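Local atomic coordinates of tricorn protease (Thermoplasma acidophilum, PDB entry 1K32), a protein that probably cleaves peptides downstream of the proteasome as a serine protease of six-chain assemblies, with beta-propeller domains thought to gate substrate access. Residues A[425-436]-A[475-486]. Sequence-based numbering, arbitrary orientation.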
ATOM      1  N   ASP A 425       9.199 -15.931  40.912  1.00 19.13           N
ATOM      2  CA  ASP A 425       9.404 -16.137  39.473  1.00 20.39           C
ATOM      3  C   ASP A 425       9.391 -17.650  39.167  1.00 19.37           C
ATOM      4  O   ASP A 425      10.392 -18.336  39.365  1.00 18.11           O
ATOM      5  CB  ASP A 425      10.746 -15.502  39.050  1.00 20.63           C
ATOM      6  CG  ASP A 425      10.950 -15.475  37.533  1.00 20.93           C
ATOM      7  OD1 ASP A 425      11.965 -14.894  37.080  1.00 21.84           O
ATOM      8  OD2 ASP A 425      10.112 -16.028  36.796  1.00 18.45           O
ATOM      9  N   PHE A 426       8.247 -18.159  38.702  1.00 19.23           N
ATOM     10  CA  PHE A 426       8.099 -19.585  38.388  1.00 19.65           C
ATOM     11  C   PHE A 426       7.181 -19.819  37.207  1.00 20.07           C
ATOM     12  O   PHE A 426       6.413 -18.941  36.829  1.00 18.85           O
ATOM     13  CB  PHE A 426       7.565 -20.376  39.595  1.00 19.44           C
ATOM     14  CG  PHE A 426       6.271 -19.843  40.176  1.00 21.60           C
ATOM     15  CD1 PHE A 426       6.276 -19.117  41.362  1.00 20.97           C
ATOM     16  CD2 PHE A 426       5.047 -20.112  39.566  1.00 21.19           C
ATOM     17  CE1 PHE A 426       5.080 -18.672  41.937  1.00 21.87           C
ATOM     18  CE2 PHE A 426       3.844 -19.668  40.136  1.00 20.68           C
ATOM     19  CZ  PHE A 426       3.860 -18.953  41.319  1.00 19.07           C
ATOM     20  N   THR A 427       7.253 -21.019  36.641  1.00 20.67           N
ATOM     21  CA  THR A 427       6.428 -21.373  35.491  1.00 22.69           C
ATOM     22  C   THR A 427       6.119 -22.873  35.536  1.00 23.68           C
ATOM     23  O   THR A 427       6.847 -23.643  36.156  1.00 22.23           O
ATOM     24  CB  THR A 427       7.156 -21.012  34.157  1.00 21.26           C
ATOM     25  OG1 THR A 427       6.219 -21.039  33.079  1.00 22.10           O
ATOM     26  CG2 THR A 427       8.293 -22.000  33.857  1.00 21.07           C
ATOM     27  N   ILE A 428       5.036 -23.279  34.884  1.00 22.68           N
ATOM     28  CA  ILE A 428       4.641 -24.685  34.875  1.00 23.72           C
ATOM     29  C   ILE A 428       4.585 -25.206  33.456  1.00 23.60           C
ATOM     30  O   ILE A 428       3.951 -24.577  32.606  1.00 24.48           O
ATOM     31  CB  ILE A 428       3.234 -24.872  35.485  1.00 22.02           C
ATOM     32  CG1 ILE A 428       3.131 -24.093  36.791  1.00 22.19           C
ATOM     33  CG2 ILE A 428       2.959 -26.362  35.716  1.00 21.80           C
ATOM     34  CD1 ILE A 428       1.744 -24.063  37.364  1.00 21.84           C
ATOM     35  N   SER A 429       5.220 -26.355  33.202  1.00 22.40           N
ATOM     36  CA  SER A 429       5.214 -26.956  31.862  1.00 22.21           C
ATOM     37  C   SER A 429       3.787 -27.276  31.423  1.00 22.91           C
ATOM     38  O   SER A 429       2.920 -27.545  32.261  1.00 23.23           O
ATOM     39  CB  SER A 429       6.073 -28.233  31.827  1.00 24.29           C
ATOM     40  OG  SER A 429       5.643 -29.208  32.775  1.00 24.53           O
ATOM     41  N   ASP A 430       3.539 -27.251  30.115  1.00 23.96           N
ATOM     42  CA  ASP A 430       2.200 -27.522  29.600  1.00 26.01           C
ATOM     43  C   ASP A 430       1.651 -28.906  29.940  1.00 26.95           C
ATOM     44  O   ASP A 430       0.442 -29.071  30.040  1.00 26.84           O
ATOM     45  CB  ASP A 430       2.142 -27.327  28.085  1.00 28.89           C
ATOM     46  CG  ASP A 430       2.110 -25.863  27.681  1.00 32.60           C
ATOM     47  OD1 ASP A 430       1.661 -25.580  26.552  1.00 34.34           O
ATOM     48  OD2 ASP A 430       2.538 -25.001  28.478  1.00 33.94           O
ATOM     49  N   ASN A 431       2.527 -29.894  30.102  1.00 26.64           N
ATOM     50  CA  ASN A 431       2.075 -31.235  30.448  1.00 28.75           C
ATOM     51  C   ASN A 431       1.990 -31.395  31.973  1.00 29.87           C
ATOM     52  O   ASN A 431       1.827 -32.506  32.483  1.00 28.14           O
ATOM     53  CB  ASN A 431       3.007 -32.302  29.851  1.00 27.76           C
ATOM     54  CG  ASN A 431       4.426 -32.204  30.373  1.00 27.42           C
ATOM     55  OD1 ASN A 431       4.682 -31.570  31.392  1.00 25.25           O
ATOM     56  ND2 ASN A 431       5.356 -32.848  29.676  1.00 24.43           N
ATOM     57  N   SER A 432       2.108 -30.274  32.684  1.00 28.98           N
ATOM     58  CA  SER A 432       2.015 -30.240  34.150  1.00 28.87           C
ATOM     59  C   SER A 432       3.037 -31.084  34.904  1.00 27.83           C
ATOM     60  O   SER A 432       2.859 -31.374  36.088  1.00 29.20           O
ATOM     61  CB  SER A 432       0.603 -30.654  34.581  1.00 29.45           C
ATOM     62  OG  SER A 432      -0.378 -29.837  33.958  1.00 31.68           O
ATOM     63  N   ARG A 433       4.122 -31.462  34.240  1.00 28.02           N
ATOM     64  CA  ARG A 433       5.131 -32.291  34.889  1.00 27.65           C
ATOM     65  C   ARG A 433       6.273 -31.565  35.619  1.00 26.75           C
ATOM     66  O   ARG A 433       6.761 -32.055  36.641  1.00 24.91           O
ATOM     67  CB  ARG A 433       5.721 -33.270  33.877  1.00 29.23           C
ATOM     68  CG  ARG A 433       6.854 -34.094  34.448  1.00 34.19           C
ATOM     69  CD  ARG A 433       7.076 -35.368  33.663  1.00 35.30           C
ATOM     70  NE  ARG A 433       8.260 -36.068  34.141  1.00 35.34           N
ATOM     71  CZ  ARG A 433       8.705 -37.212  33.636  1.00 36.21           C
ATOM     72  NH1 ARG A 433       9.800 -37.776  34.134  1.00 35.28           N
ATOM     73  NH2 ARG A 433       8.052 -37.794  32.639  1.00 35.36           N
ATOM     74  N   PHE A 434       6.692 -30.412  35.107  1.00 22.65           N
ATOM     75  CA  PHE A 434       7.790 -29.678  35.721  1.00 23.70           C
ATOM     76  C   PHE A 434       7.423 -28.262  36.157  1.00 23.56           C
ATOM     77  O   PHE A 434       6.541 -27.611  35.579  1.00 21.26           O
ATOM     78  CB  PHE A 434       8.985 -29.570  34.755  1.00 24.62           C
ATOM     79  CG  PHE A 434       9.298 -30.835  34.017  1.00 25.00           C
ATOM     80  CD1 PHE A 434       8.814 -31.044  32.732  1.00 26.37           C
ATOM     81  CD2 PHE A 434      10.090 -31.820  34.598  1.00 26.02           C
ATOM     82  CE1 PHE A 434       9.120 -32.220  32.037  1.00 26.87           C
ATOM     83  CE2 PHE A 434      10.398 -32.995  33.908  1.00 23.25           C
ATOM     84  CZ  PHE A 434       9.914 -33.194  32.633  1.00 24.88           C
ATOM     85  N   ILE A 435       8.129 -27.793  37.176  1.00 22.63           N
ATOM     86  CA  ILE A 435       7.943 -26.448  37.691  1.00 23.39           C
ATOM     87  C   ILE A 435       9.351 -25.864  37.746  1.00 23.35           C
ATOM     88  O   ILE A 435      10.219 -26.369  38.459  1.00 21.80           O
ATOM     89  CB  ILE A 435       7.301 -26.467  39.108  1.00 25.99           C
ATOM     90  CG1 ILE A 435       5.957 -27.213  39.057  1.00 26.70           C
ATOM     91  CG2 ILE A 435       7.099 -25.040  39.622  1.00 24.59           C
ATOM     92  CD1 ILE A 435       5.240 -27.340  40.391  1.00 24.59           C
ATOM     93  N   ALA A 436       9.593 -24.826  36.956  1.00 22.23           N
ATOM     94  CA  ALA A 436      10.900 -24.182  36.939  1.00 21.52           C
ATOM     95  C   ALA A 436      10.746 -22.859  37.663  1.00 20.89           C
ATOM     96  O   ALA A 436       9.759 -22.152  37.464  1.00 20.25           O
ATOM     97  CB  ALA A 436      11.362 -23.950  35.502  1.00 23.53           C
ATOM     98  N   TYR A 475      16.678 -15.921  35.435  1.00 14.91           N
ATOM     99  CA  TYR A 475      15.277 -15.678  35.698  1.00 14.51           C
ATOM    100  C   TYR A 475      14.352 -15.955  34.521  1.00 13.82           C
ATOM    101  O   TYR A 475      14.763 -16.519  33.503  1.00 12.73           O
ATOM    102  CB  TYR A 475      15.123 -14.214  36.167  1.00 15.51           C
ATOM    103  CG  TYR A 475      15.658 -13.193  35.174  1.00 17.43           C
ATOM    104  CD1 TYR A 475      14.792 -12.333  34.477  1.00 17.04           C
ATOM    105  CD2 TYR A 475      17.025 -13.126  34.884  1.00 17.21           C
ATOM    106  CE1 TYR A 475      15.283 -11.429  33.510  1.00 15.58           C
ATOM    107  CE2 TYR A 475      17.521 -12.234  33.916  1.00 16.49           C
ATOM    108  CZ  TYR A 475      16.651 -11.398  33.236  1.00 18.28           C
ATOM    109  OH  TYR A 475      17.153 -10.567  32.256  1.00 18.00           O
ATOM    110  N   ALA A 476      13.085 -15.579  34.697  1.00 13.58           N
ATOM    111  CA  ALA A 476      12.061 -15.743  33.665  1.00 15.60           C
ATOM    112  C   ALA A 476      12.006 -17.098  32.936  1.00 16.58           C
ATOM    113  O   ALA A 476      11.970 -17.152  31.705  1.00 16.94           O
ATOM    114  CB  ALA A 476      12.188 -14.581  32.622  1.00 15.86           C
ATOM    115  N   PRO A 477      12.002 -18.220  33.681  1.00 16.93           N
ATOM    116  CA  PRO A 477      11.938 -19.511  32.976  1.00 15.82           C
ATOM    117  C   PRO A 477      10.625 -19.686  32.197  1.00 16.10           C
ATOM    118  O   PRO A 477       9.558 -19.241  32.623  1.00 14.07           O
ATOM    119  CB  PRO A 477      12.062 -20.537  34.105  1.00 15.10           C
ATOM    120  CG  PRO A 477      11.433 -19.805  35.300  1.00 17.16           C
ATOM    121  CD  PRO A 477      12.032 -18.405  35.148  1.00 15.40           C
ATOM    122  N   ALA A 478      10.707 -20.345  31.052  1.00 17.17           N
ATOM    123  CA  ALA A 478       9.528 -20.601  30.236  1.00 18.19           C
ATOM    124  C   ALA A 478       9.749 -21.854  29.394  1.00 18.65           C
ATOM    125  O   ALA A 478      10.743 -21.944  28.667  1.00 18.57           O
ATOM    126  CB  ALA A 478       9.232 -19.396  29.334  1.00 17.55           C
ATOM    127  N   PHE A 479       8.853 -22.835  29.526  1.00 17.57           N
ATOM    128  CA  PHE A 479       8.948 -24.070  28.745  1.00 19.78           C
ATOM    129  C   PHE A 479       8.279 -23.850  27.392  1.00 19.66           C
ATOM    130  O   PHE A 479       7.414 -23.004  27.271  1.00 17.78           O
ATOM    131  CB  PHE A 479       8.218 -25.241  29.429  1.00 18.35           C
ATOM    132  CG  PHE A 479       8.843 -25.690  30.711  1.00 17.04           C
ATOM    133  CD1 PHE A 479       8.362 -25.235  31.931  1.00 19.60           C
ATOM    134  CD2 PHE A 479       9.920 -26.559  30.697  1.00 17.77           C
ATOM    135  CE1 PHE A 479       8.948 -25.639  33.125  1.00 18.98           C
ATOM    136  CE2 PHE A 479      10.519 -26.976  31.879  1.00 19.00           C
ATOM    137  CZ  PHE A 479      10.031 -26.513  33.102  1.00 19.77           C
ATOM    138  N   ASP A 480       8.692 -24.598  26.376  1.00 21.65           N
ATOM    139  CA  ASP A 480       8.041 -24.478  25.075  1.00 24.07           C
ATOM    140  C   ASP A 480       6.766 -25.324  25.148  1.00 25.55           C
ATOM    141  O   ASP A 480       6.601 -26.134  26.066  1.00 25.10           O
ATOM    142  CB  ASP A 480       8.960 -24.949  23.930  1.00 25.17           C
ATOM    143  CG  ASP A 480       9.556 -26.329  24.165  1.00 27.08           C
ATOM    144  OD1 ASP A 480      10.401 -26.749  23.343  1.00 28.90           O
ATOM    145  OD2 ASP A 480       9.195 -26.994  25.156  1.00 26.96           O
ATOM    146  N   ALA A 481       5.863 -25.123  24.199  1.00 26.07           N
ATOM    147  CA  ALA A 481       4.591 -25.840  24.188  1.00 27.37           C
ATOM    148  C   ALA A 481       4.695 -27.363  24.338  1.00 27.88           C
ATOM    149  O   ALA A 481       3.901 -27.975  25.044  1.00 28.02           O
ATOM    150  CB  ALA A 481       3.823 -25.493  22.916  1.00 27.32           C
ATOM    151  N   ASP A 482       5.674 -27.972  23.684  1.00 29.15           N
ATOM    152  CA  ASP A 482       5.836 -29.421  23.742  1.00 30.56           C
ATOM    153  C   ASP A 482       6.537 -29.917  24.999  1.00 28.95           C
ATOM    154  O   ASP A 482       6.803 -31.104  25.126  1.00 28.85           O
ATOM    155  CB  ASP A 482       6.604 -29.913  22.507  1.00 33.55           C
ATOM    156  CG  ASP A 482       5.802 -29.776  21.222  1.00 38.37           C
ATOM    157  OD1 ASP A 482       6.360 -30.087  20.144  1.00 42.00           O
ATOM    158  OD2 ASP A 482       4.619 -29.359  21.281  1.00 40.30           O
ATOM    159  N   SER A 483       6.841 -29.014  25.925  1.00 28.47           N
ATOM    160  CA  SER A 483       7.527 -29.403  27.152  1.00 27.25           C
ATOM    161  C   SER A 483       8.840 -30.159  26.868  1.00 28.46           C
ATOM    162  O   SER A 483       9.141 -31.159  27.525  1.00 27.91           O
ATOM    163  CB  SER A 483       6.607 -30.296  28.006  1.00 28.64           C
ATOM    164  OG  SER A 483       5.445 -29.605  28.433  1.00 24.78           O
ATOM    165  N   LYS A 484       9.621 -29.690  25.900  1.00 25.84           N
ATOM    166  CA  LYS A 484      10.878 -30.359  25.566  1.00 26.39           C
ATOM    167  C   LYS A 484      12.125 -29.518  25.827  1.00 23.51           C
ATOM    168  O   LYS A 484      13.229 -30.044  25.925  1.00 21.42           O
ATOM    169  CB  LYS A 484      10.860 -30.819  24.101  1.00 27.99           C
ATOM    170  CG  LYS A 484       9.862 -31.948  23.833  1.00 31.93           C
ATOM    171  CD  LYS A 484      10.094 -32.594  22.480  1.00 37.01           C
ATOM    172  CE  LYS A 484       8.997 -33.610  22.145  1.00 39.83           C
ATOM    173  NZ  LYS A 484       8.818 -34.646  23.206  1.00 40.62           N
ATOM    174  N   ASN A 485      11.939 -28.211  25.948  1.00 22.92           N
ATOM    175  CA  ASN A 485      13.043 -27.301  26.205  1.00 21.77           C
ATOM    176  C   ASN A 485      12.640 -26.251  27.231  1.00 21.63           C
ATOM    177  O   ASN A 485      11.493 -25.823  27.273  1.00 20.34           O
ATOM    178  CB  ASN A 485      13.471 -26.601  24.912  1.00 22.15           C
ATOM    179  CG  ASN A 485      13.951 -27.581  23.848  1.00 22.73           C
ATOM    180  OD1 ASN A 485      13.170 -28.062  23.028  1.00 25.07           O
ATOM    181  ND2 ASN A 485      15.230 -27.902  23.886  1.00 20.81           N
ATOM    182  N   LEU A 486      13.593 -25.852  28.066  1.00 22.39           N
ATOM    183  CA  LEU A 486      13.339 -24.822  29.061  1.00 21.14           C
ATOM    184  C   LEU A 486      14.138 -23.603  28.630  1.00 20.17           C
ATOM    185  O   LEU A 486      15.354 -23.677  28.472  1.00 20.11           O
ATOM    186  CB  LEU A 486      13.801 -25.266  30.456  1.00 19.35           C
ATOM    187  CG  LEU A 486      13.675 -24.230  31.587  1.00 21.59           C
ATOM    188  CD1 LEU A 486      12.200 -23.880  31.820  1.00 20.16           C
ATOM    189  CD2 LEU A 486      14.288 -24.803  32.883  1.00 24.19           C
TER
HETATM  190  O   HOH W   1       8.684 -17.398  34.776  1.00 35.64           O
HETATM  191  O   HOH W   2       6.351 -22.225  30.826  1.00 22.10           O
HETATM  192  O   HOH W   3       5.573 -26.560  28.545  1.00 36.21           O
HETATM  193  O   HOH W   4       0.918 -27.434  24.827  1.00 36.85           O
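N431, whose side-chain amide lies against CB of S483, has its OD1 gripped by two donors that arrive from opposite faces of the amide plane: OG of S429 at 2.9 Å and the backbone N of R433, the latter closing an Asx turn. N431 CG sits between its own backbone N and carbonyl carbon (chi1 62°), which brings OD1 back to R433 N and S429 OG. F434 N in turn donates to S429 OG at 2.8 Å, nearly straight at 172°. An alanine at N431 would probably leave the S429 hydroxyl and the R433 N-H without their shared acceptor and take away the ND2 contact on S483 CB. A water bridges D430 N, D480 O and S483 OG between the two turns, while D430 OD1 also forms salt bridges with R388 and R619. These turns belong to successive four-stranded antiparallel blades of a beta propeller, whose first strands, 426-428 and 475-479, run almost parallel, with a closest axis approach of 6.3 Å. Between the blades F479 fills the interface: S429 CB makes a CH-pi contact over one ring face, 4.0 Å from the centroid, and L486 CD1 covers the other. CZ of F479 reaches F434 CB at 3.6 Å and also meets A436 CB, which packs on P477 CB. At the N-terminal start of the two strands, away from the turns, A476 N donates to D425 OD1 at 2.7 Å on its syn side, and CD of P477 lies 3.5 Å from D425 OD2.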